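Local coordinates for protein pullulanase (Klebsiella oxytoca, PDB 2YOC) that hydrolyses the alpha-1,6-glucosidic linkages of pullulan and related branched dextrins and is a glycosyl hydrolase associated with type 2 secretion, at residues Gln449-Leu454 with Gln581-Asn586; Ser455-Thr460 with Phe936-Thr941. All blocks are in the same frame, centred on the assembly; numbering follows the deposited sequence.

Contact 1: Gln449-Leu454 with Gln581-Asn586; sequences QHLKTL and QDLGMN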
# COMPACT_ATOMS: atom_id res chain seq x y z
N GLN B 449 -20.86 -33.72 35.58
CA GLN B 449 -21.40 -34.43 34.43
C GLN B 449 -21.39 -33.58 33.14
O GLN B 449 -21.21 -34.14 32.05
CB GLN B 449 -22.78 -35.04 34.74
CG GLN B 449 -22.70 -36.43 35.39
CD GLN B 449 -22.29 -37.57 34.45
OE1 GLN B 449 -22.52 -37.53 33.24
NE2 GLN B 449 -21.68 -38.62 35.01
N HIS B 450 -21.52 -32.24 33.27
CA HIS B 450 -21.48 -31.35 32.12
C HIS B 450 -20.07 -31.39 31.54
O HIS B 450 -19.90 -31.75 30.37
CB HIS B 450 -21.86 -29.94 32.52
CG HIS B 450 -22.00 -28.98 31.38
ND1 HIS B 450 -23.12 -28.98 30.57
CD2 HIS B 450 -21.20 -27.96 31.02
CE1 HIS B 450 -22.94 -27.99 29.71
NE2 HIS B 450 -21.80 -27.35 29.94
N LEU B 451 -19.05 -31.16 32.40
CA LEU B 451 -17.64 -31.21 31.98
C LEU B 451 -17.32 -32.55 31.38
O LEU B 451 -16.74 -32.59 30.30
CB LEU B 451 -16.67 -30.85 33.13
CG LEU B 451 -16.83 -29.46 33.77
CD1 LEU B 451 -15.70 -29.19 34.71
CD2 LEU B 451 -16.86 -28.36 32.74
N LYS B 452 -17.80 -33.64 32.01
CA LYS B 452 -17.67 -35.03 31.53
C LYS B 452 -18.17 -35.12 30.06
O LYS B 452 -17.45 -35.66 29.22
CB LYS B 452 -18.45 -36.01 32.44
CG LYS B 452 -17.59 -36.85 33.38
CD LYS B 452 -18.40 -37.46 34.52
CE LYS B 452 -17.51 -38.19 35.52
NZ LYS B 452 -18.21 -38.46 36.81
N THR B 453 -19.37 -34.55 29.74
CA THR B 453 -19.84 -34.58 28.34
C THR B 453 -19.02 -33.67 27.41
O THR B 453 -18.74 -34.08 26.29
CB THR B 453 -21.37 -34.47 28.15
OG1 THR B 453 -21.75 -33.11 28.05
CG2 THR B 453 -22.17 -35.22 29.21
N LEU B 454 -18.62 -32.46 27.89
CA LEU B 454 -17.80 -31.56 27.08
C LEU B 454 -16.47 -32.24 26.71
O LEU B 454 -16.04 -32.18 25.55
CB LEU B 454 -17.56 -30.24 27.80
CG LEU B 454 -18.80 -29.32 27.98
CD1 LEU B 454 -18.52 -28.21 28.97
CD2 LEU B 454 -19.28 -28.72 26.65
N GLN B 581 -8.27 -38.15 35.31
CA GLN B 581 -8.71 -39.54 35.28
C GLN B 581 -10.22 -39.69 35.10
O GLN B 581 -10.67 -40.44 34.24
CB GLN B 581 -8.29 -40.19 36.59
CG GLN B 581 -7.60 -41.52 36.47
CD GLN B 581 -6.98 -41.86 37.80
OE1 GLN B 581 -7.67 -41.96 38.83
NE2 GLN B 581 -5.65 -42.01 37.81
N ASP B 582 -11.00 -39.00 35.93
CA ASP B 582 -12.45 -39.07 35.94
C ASP B 582 -13.11 -38.18 34.87
O ASP B 582 -14.18 -38.53 34.37
CB ASP B 582 -12.99 -38.79 37.36
CG ASP B 582 -12.22 -39.47 38.52
OD1 ASP B 582 -11.41 -40.41 38.25
OD2 ASP B 582 -12.40 -39.05 39.68
N LEU B 583 -12.48 -37.05 34.51
CA LEU B 583 -13.00 -36.16 33.46
C LEU B 583 -12.18 -36.27 32.17
O LEU B 583 -12.61 -35.76 31.14
CB LEU B 583 -13.09 -34.68 33.87
CG LEU B 583 -13.73 -34.27 35.18
CD1 LEU B 583 -14.01 -32.78 35.16
CD2 LEU B 583 -15.03 -34.97 35.40
N GLY B 584 -10.99 -36.89 32.24
CA GLY B 584 -10.10 -37.12 31.10
C GLY B 584 -9.67 -35.91 30.28
O GLY B 584 -9.71 -35.94 29.04
N MSE B 585 -9.25 -34.85 30.99
CA MSE B 585 -8.76 -33.60 30.42
C MSE B 585 -7.44 -33.19 31.07
O MSE B 585 -7.23 -33.46 32.26
CB MSE B 585 -9.80 -32.50 30.66
CG MSE B 585 -10.94 -32.52 29.65
SE MSE B 585 -12.22 -31.05 29.88
CE MSE B 585 -13.09 -31.61 31.54
N ASN B 586 -6.56 -32.54 30.30
CA ASN B 586 -5.29 -32.03 30.81
C ASN B 586 -5.56 -30.78 31.69
O ASN B 586 -6.69 -30.27 31.69
CB ASN B 586 -4.39 -31.63 29.66
CG ASN B 586 -3.78 -32.76 28.90
OD1 ASN B 586 -4.24 -33.91 28.95
ND2 ASN B 586 -2.74 -32.43 28.15
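L583 and L451 meet with the same first torsion: each has CG anti to its carbonyl carbon (chi1 -49° and -59°). L583 then forks against the side of helix 446-457. Its CD1 lies 3.9 Å from L451 CB, while its CD2 lies 3.8 Å from K452 CG, so the two methyls divide between neighbouring residues of one helical turn. The leucine side chains are oblique to each other, whereas the K452 chain runs at about a right angle to L583. K452 is extended beyond CG and passes D582, its CE 3.5 Å from D582 O. The charged ends do not meet: K452 NZ is 6.5 Å from D582 OD2, and the ammonium has a weak hydrogen bond to G443 O instead. On the other flank the selenomethionine M585 bends at chi3 (-71°), and its CE comes to 4.0 Å from L451 CB. The contact is largely apolar; besides K452 CE at the oxygen of D582, M585 CE approaches that of L451. G584, with positive phi, is the first residue to leave helical geometry after helix 567-582, and the chain turns there between L583 and M585. The turn leading from helix 567-582 into strand 586-591 thus packs on the preceding helix 446-457, as between successive beta-alpha units of the (beta/alpha)8 barrel of glycoside hydrolases.

Contact 2: Ser455-Thr460 with Phe936-Thr941; sequences SASGVT and FYQELT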
# COMPACT_ATOMS: atom_id res chain seq x y z
N SER B 455 -15.87 -32.99 27.67
CA SER B 455 -14.63 -33.73 27.49
C SER B 455 -14.78 -34.79 26.44
O SER B 455 -13.83 -35.09 25.71
CB SER B 455 -14.20 -34.39 28.79
OG SER B 455 -12.93 -35.00 28.61
N ALA B 456 -15.95 -35.41 26.41
CA ALA B 456 -16.25 -36.49 25.50
C ALA B 456 -16.46 -36.00 24.08
O ALA B 456 -16.24 -36.74 23.12
CB ALA B 456 -17.47 -37.23 26.00
N SER B 457 -16.88 -34.75 23.94
CA SER B 457 -17.16 -34.16 22.64
C SER B 457 -15.94 -33.40 22.08
O SER B 457 -16.00 -32.90 20.96
CB SER B 457 -18.39 -33.26 22.70
OG SER B 457 -19.53 -33.96 23.19
N GLY B 458 -14.86 -33.30 22.85
CA GLY B 458 -13.67 -32.63 22.35
C GLY B 458 -13.00 -31.53 23.15
O GLY B 458 -12.04 -30.95 22.66
N VAL B 459 -13.47 -31.22 24.36
CA VAL B 459 -12.75 -30.21 25.15
C VAL B 459 -11.59 -30.98 25.82
O VAL B 459 -11.81 -31.99 26.48
CB VAL B 459 -13.66 -29.43 26.11
CG1 VAL B 459 -12.84 -28.54 27.03
CG2 VAL B 459 -14.67 -28.59 25.33
N THR B 460 -10.37 -30.58 25.51
CA THR B 460 -9.19 -31.33 25.94
C THR B 460 -8.54 -30.83 27.22
O THR B 460 -7.97 -31.62 27.97
CB THR B 460 -8.17 -31.39 24.79
OG1 THR B 460 -7.56 -30.10 24.63
CG2 THR B 460 -8.80 -31.82 23.46
N PHE B 936 -24.80 -27.34 19.89
CA PHE B 936 -23.98 -26.68 18.87
C PHE B 936 -22.51 -26.71 19.26
O PHE B 936 -21.66 -26.91 18.40
CB PHE B 936 -24.41 -25.21 18.69
CG PHE B 936 -25.70 -24.93 17.95
CD1 PHE B 936 -26.26 -25.88 17.10
CD2 PHE B 936 -26.31 -23.68 18.03
CE1 PHE B 936 -27.41 -25.60 16.36
CE2 PHE B 936 -27.48 -23.41 17.32
CZ PHE B 936 -28.03 -24.37 16.49
N TYR B 937 -22.21 -26.49 20.55
CA TYR B 937 -20.84 -26.43 21.03
C TYR B 937 -20.18 -27.79 20.89
O TYR B 937 -19.04 -27.90 20.38
CB TYR B 937 -20.85 -25.98 22.48
CG TYR B 937 -19.53 -25.45 23.01
CD1 TYR B 937 -18.62 -26.31 23.64
CD2 TYR B 937 -19.25 -24.09 23.01
CE1 TYR B 937 -17.44 -25.82 24.21
CE2 TYR B 937 -18.08 -23.59 23.58
CZ TYR B 937 -17.19 -24.46 24.20
OH TYR B 937 -16.05 -23.96 24.79
N GLN B 938 -20.91 -28.84 21.31
CA GLN B 938 -20.46 -30.21 21.24
C GLN B 938 -20.23 -30.61 19.80
O GLN B 938 -19.26 -31.31 19.52
CB GLN B 938 -21.44 -31.12 21.95
CG GLN B 938 -21.46 -30.87 23.45
CD GLN B 938 -22.20 -31.92 24.22
OE1 GLN B 938 -22.36 -33.07 23.79
NE2 GLN B 938 -22.61 -31.55 25.42
N GLU B 939 -21.06 -30.08 18.87
CA GLU B 939 -20.95 -30.32 17.42
C GLU B 939 -19.58 -29.84 16.92
O GLU B 939 -18.82 -30.64 16.37
CB GLU B 939 -22.08 -29.58 16.68
CG GLU B 939 -22.52 -30.20 15.37
CD GLU B 939 -23.80 -29.59 14.81
OE1 GLU B 939 -24.86 -29.74 15.46
OE2 GLU B 939 -23.73 -28.94 13.74
N LEU B 940 -19.25 -28.56 17.19
CA LEU B 940 -18.04 -27.85 16.80
C LEU B 940 -16.76 -28.51 17.30
O LEU B 940 -15.79 -28.62 16.55
CB LEU B 940 -18.11 -26.39 17.27
CG LEU B 940 -19.12 -25.45 16.60
CD1 LEU B 940 -19.02 -24.07 17.20
CD2 LEU B 940 -18.89 -25.32 15.11
N THR B 941 -16.76 -28.95 18.58
CA THR B 941 -15.60 -29.60 19.17
C THR B 941 -15.43 -30.97 18.57
O THR B 941 -14.29 -31.37 18.27
CB THR B 941 -15.66 -29.60 20.73
OG1 THR B 941 -16.75 -30.39 21.19
CG2 THR B 941 -15.69 -28.19 21.35
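S457 and T941 face each other where helix 446-457 gives way to the turn leading into barrel strand 461-464, beside helix 927-945. The closest backbone approach is G458 CA to T941 CA, 4.8 Å apart; the other near pair is S457 CA and Q938 CA, at 5.3 Å. This is the joint between an outer helix of the (beta/alpha)8 barrel and a helix of the C-terminal region characteristic of pullulanase-type alpha-1,6-glucosidases. G458, with no side chain and a positive phi, is the first residue outside helical geometry and lies against T941 as the chain turns toward strand 461-464.

Two polar side chains of helix 927-945, one turn apart, reach S457. T941 holds OG1 between its backbone N and carbonyl carbon (chi1 65°), and this hydroxyl donates to S457 O, with OG1 and O 2.6 Å apart. The donor stands well above the carbonyl plane, 71° out of it, with a C=O...donor angle of 109°. One turn earlier, Q938 is extended beyond CG and brings OE1 to 3.0 Å from S457 OG. S457 OG also pairs with T453 O, one turn back in its own helix. The aliphatic part of Q938 packs here too, its CB 3.8 Å from S457 CB.

Next to these polar contacts, V459 and Y937 supply an apolar one. V459 crosses Y937 at about a right angle and lies obliquely to T941, using one methyl for both. The phenol end of Y937 is directed elsewhere, with OH hydrogen-bonded to D863 of strand 860-864. V459 CG2 sits at the edge of the Y937 ring, near its plane, 4.1 Å from Y937 CE1.

How the contacts relate
Contacts 1 and 2 have centres 11 Å apart and share helix 446-457: its middle meets the turn that follows helix 567-582 in contact 1, and its end meets helix 927-945 in contact 2. Along the chain the segments alternate, in the order 449-454, 455-460, 581-586, 936-941. The two contacts also touch directly. S455 OG lies 2.7 Å from L583 O, a probable hydrogen bond, and N586 N is 2.9 Å from T460 O where parallel strands 461-464 and 586-591 begin side by side. One barrel helix thus packs against the turn into the next barrel strand and against a helix of the pullulanase-type C-terminal region.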